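Local atomic coordinates of receptor-type adenylate cyclase GRESAG 4.3 (Trypanosoma brucei, PDB entry 1FX4), a protein that converts ATP to cyclic AMP and diphosphate with magnesium, represented here by the catalytic domain of a transmembrane class III cyclase. Residues Asp32-Pro35 with Asp36-Ala39; Asn93-Asp96 with Glu97-Glu101. All coordinates share one frame; numbering follows the deposited sequence.

Contact 1: Asp32-Pro35 with Asp36-Ala39; sequences DLMP and DAVA
Met34 and Val38 meet one turn apart in the opening turn of helix 34-51, a local i to i+4 contact at the helix start in the class III cyclase catalytic domain. The Met34 chain bends at both chi2 and chi3 (-63° and -80°), which swings its methyl forward along the helix until CE lies 3.7 Å from Val38 CG2. Val38 sets that same branch beside its own backbone N, and CG2 also rests against the Met34 carbonyl, 3.2 Å from O. Leu26 and Trp27 of helix 23-29 and Leu132 close round Met34, and Trp27 reaches Pro35 and Val38 as well.

Three backbone bonds wind the turn: Ala37 N to Leu33 O (3.0 Å), Val38 N to Met34 O (2.8 Å) and Ala39 N to Pro35 O (3.0 Å). The last is the most bent of the three, with 146° at the hydrogen. Pro35 sits in the first turn, where its nitrogen, having no hydrogen, costs the helix no bond. The next amide is served by water: one molecule accepts from Asp36 N at 3.0 Å and donates to Asp32 O at 2.8 Å, tying the loop to the helix.

Val38 also lies about 4 Å, side chain to side chain, from the magnesium ligand Asp62. The Met34-Val38 flank is thus apolar and packs on helix 23-29 near that ligand, while the Asp36 amide, in the first turn, relies on the bridging water.

Contact 2: Asn93-Asp96 with Glu97-Glu101; sequences NAVD and ESYRE. Unlike the reference sequence in segment 93-96: Val95 (reference Leu).
The N-terminal turns of helix 94-109 in the cyclase catalytic domain bring Val95 against Tyr99, four residues on, while Asn93 and Arg100 come together two turns apart, amide at guanidinium edge. Val95 and Tyr99 run side by side and point the same way. Val95 holds CG1 anti to its backbone N (chi1 -180°), and that methyl comes 3.4 Å from Tyr99 CE1. The hydroxyl of Tyr99 is hydrogen-bonded to Glu21 O and Arg133 N, so the polar end of this buried side chain is held by two bonds, while its ring packs on Val95; Leu26 of helix 23-29 packs on Val95 and Tyr99 alike.

The backbone supplies four successive i to i+4 bonds, beginning with Glu97 N to Asn93 O at 3.0 Å and ending with Arg100 N to Asp96 O. Glu97 CG lies alongside the first of these acceptors, and Asn93 ND2 is 3.5 Å from the same CG.

On another flank, Arg100 bends at chi3 (-55°) and folds its guanidinium back toward the helix start. Asp96 O and Glu97 CA lie over one face of the group, offset toward its rim. Asp96 and Arg100 form no salt bridge with each other: the Asp96 carboxylate is taken by Tyr125 OH and Gly131 N, and Arg100 makes a cation-pi contact with Tyr125, which therefore serves both residues. Asn93 ND2 stands in the guanidinium plane at its edge, the amide and guanidinium planes 33° apart. A water joins the two groups, donating to Asn93 OD1 at 2.8 Å and accepting from Arg100 NH1 at 3.0 Å.

In the fold
Contact 1 comes first along the chain, at the start of helix 34-51, and contact 2 follows at the start of helix 94-109; strands 55-60 and 63-68 and helix 71-87 come between. Their centres are 14 Å apart, on the same side of the catalytic domain, and they touch directly where Leu33 CD1 packs 3.4 Å from Ala94 CB. Leu26 of helix 23-29 and the loop residue Leu132 contact both, so the two helix starts share an apolar junction. That junction lies close to the magnesium site without reaching the ion: the side chains of Met34 and Tyr99 stay about 9 and 10 Å from it, and Asp19 and Asp62 bind it.

Contact 1: Asp32-Pro35 with Asp36-Ala39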
# COMPACT_ATOMS: atom_id res chain seq x y z
N ASP A 32 -15.99 1.03 13.70
CA ASP A 32 -17.37 0.74 13.36
C ASP A 32 -17.92 1.55 12.19
O ASP A 32 -18.96 1.22 11.63
CB ASP A 32 -18.27 0.96 14.59
CG ASP A 32 -18.17 2.38 15.15
OD1 ASP A 32 -17.05 2.88 15.39
OD2 ASP A 32 -19.24 3.01 15.35
N LEU A 33 -17.25 2.65 11.85
CA LEU A 33 -17.70 3.50 10.75
C LEU A 33 -16.82 3.41 9.52
O LEU A 33 -17.31 3.53 8.39
CB LEU A 33 -17.72 4.96 11.18
CG LEU A 33 -18.62 5.33 12.35
CD1 LEU A 33 -18.42 6.79 12.66
CD2 LEU A 33 -20.08 5.05 12.00
N MET A 34 -15.53 3.22 9.73
CA MET A 34 -14.59 3.18 8.62
C MET A 34 -14.75 2.13 7.52
O MET A 34 -14.54 2.45 6.36
CB MET A 34 -13.14 3.23 9.12
CG MET A 34 -12.74 4.62 9.62
SD MET A 34 -12.78 5.90 8.32
CE MET A 34 -11.23 5.59 7.51
N PRO A 35 -15.09 0.86 7.86
CA PRO A 35 -15.24 -0.11 6.77
C PRO A 35 -16.25 0.36 5.72
O PRO A 35 -15.98 0.30 4.52
CB PRO A 35 -15.73 -1.37 7.49
CG PRO A 35 -15.05 -1.26 8.82
CD PRO A 35 -15.24 0.20 9.17
N ASP A 36 -17.39 0.87 6.20
CA ASP A 36 -18.44 1.36 5.31
C ASP A 36 -18.06 2.66 4.60
O ASP A 36 -18.33 2.83 3.42
CB ASP A 36 -19.73 1.59 6.09
CG ASP A 36 -20.35 0.31 6.60
OD1 ASP A 36 -20.06 -0.78 6.06
OD2 ASP A 36 -21.16 0.40 7.55
N ALA A 37 -17.46 3.58 5.35
CA ALA A 37 -17.07 4.87 4.79
C ALA A 37 -16.03 4.68 3.69
O ALA A 37 -16.13 5.28 2.63
CB ALA A 37 -16.53 5.79 5.88
N VAL A 38 -15.06 3.80 3.93
CA VAL A 38 -14.03 3.54 2.93
C VAL A 38 -14.61 2.80 1.73
O VAL A 38 -14.20 3.04 0.60
CB VAL A 38 -12.83 2.76 3.51
CG1 VAL A 38 -11.86 2.39 2.39
CG2 VAL A 38 -12.12 3.63 4.54
N ALA A 39 -15.56 1.90 1.98
CA ALA A 39 -16.19 1.17 0.89
C ALA A 39 -16.94 2.17 0.01
O ALA A 39 -16.92 2.07 -1.21
CB ALA A 39 -17.15 0.12 1.44
O HOH W 1 -18.40 0.45 8.99

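Contact 2: Asn93-Asp96 with Glu97-Glu101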
# COMPACT_ATOMS: atom_id res chain seq x y z
N ASN A 93 -21.58 12.14 11.83
CA ASN A 93 -20.85 13.38 11.92
C ASN A 93 -19.55 13.08 12.64
O ASN A 93 -18.71 13.96 12.81
CB ASN A 93 -21.64 14.46 12.67
CG ASN A 93 -21.17 15.87 12.33
OD1 ASN A 93 -21.42 16.37 11.23
ND2 ASN A 93 -20.43 16.50 13.25
N ALA A 94 -19.37 11.81 13.01
CA ALA A 94 -18.19 11.36 13.74
C ALA A 94 -16.85 11.60 13.02
O ALA A 94 -15.85 11.89 13.67
CB ALA A 94 -18.33 9.89 14.10
N VAL A 95 -16.85 11.48 11.70
CA VAL A 95 -15.61 11.69 10.92
C VAL A 95 -15.21 13.17 10.98
O VAL A 95 -14.04 13.49 11.15
CB VAL A 95 -15.84 11.25 9.47
CG1 VAL A 95 -14.60 11.43 8.59
CG2 VAL A 95 -16.24 9.78 9.34
N ASP A 96 -16.19 14.05 10.83
CA ASP A 96 -15.91 15.47 10.87
C ASP A 96 -15.46 15.90 12.26
O ASP A 96 -14.54 16.68 12.40
CB ASP A 96 -17.13 16.25 10.39
CG ASP A 96 -17.34 16.09 8.89
OD1 ASP A 96 -16.74 16.87 8.12
OD2 ASP A 96 -18.04 15.14 8.49
N GLU A 97 -16.08 15.33 13.29
CA GLU A 97 -15.70 15.66 14.66
C GLU A 97 -14.25 15.26 14.86
O GLU A 97 -13.46 16.03 15.43
CB GLU A 97 -16.59 14.92 15.65
CG GLU A 97 -18.03 15.29 15.53
CD GLU A 97 -18.84 14.74 16.68
OE1 GLU A 97 -18.52 15.09 17.84
OE2 GLU A 97 -19.78 13.95 16.42
N SER A 98 -13.88 14.07 14.37
CA SER A 98 -12.51 13.60 14.50
C SER A 98 -11.55 14.52 13.75
O SER A 98 -10.53 14.91 14.28
CB SER A 98 -12.36 12.17 14.02
OG SER A 98 -12.94 11.27 14.95
N TYR A 99 -11.90 14.90 12.51
CA TYR A 99 -11.01 15.79 11.76
C TYR A 99 -10.78 17.09 12.52
O TYR A 99 -9.66 17.59 12.57
CB TYR A 99 -11.58 16.12 10.37
CG TYR A 99 -11.28 15.07 9.34
CD1 TYR A 99 -12.30 14.41 8.68
CD2 TYR A 99 -9.96 14.75 9.01
CE1 TYR A 99 -12.05 13.45 7.71
CE2 TYR A 99 -9.68 13.78 8.03
CZ TYR A 99 -10.73 13.14 7.39
OH TYR A 99 -10.48 12.18 6.44
N ARG A 100 -11.84 17.63 13.13
CA ARG A 100 -11.69 18.87 13.88
C ARG A 100 -10.79 18.65 15.10
O ARG A 100 -9.90 19.46 15.37
CB ARG A 100 -13.05 19.46 14.23
CG ARG A 100 -13.76 20.06 13.00
CD ARG A 100 -14.98 20.86 13.38
NE ARG A 100 -15.92 20.09 14.17
CZ ARG A 100 -16.92 19.37 13.67
NH1 ARG A 100 -17.12 19.32 12.35
NH2 ARG A 100 -17.73 18.70 14.48
N GLU A 101 -10.96 17.51 15.78
CA GLU A 101 -10.13 17.17 16.94
C GLU A 101 -8.65 17.08 16.53
O GLU A 101 -7.78 17.57 17.24
CB GLU A 101 -10.53 15.82 17.52
CG GLU A 101 -11.82 15.79 18.31
CD GLU A 101 -12.13 14.38 18.78
OE1 GLU A 101 -13.32 13.97 18.70
OE2 GLU A 101 -11.19 13.67 19.20
O HOH W 2 -19.83 18.71 11.14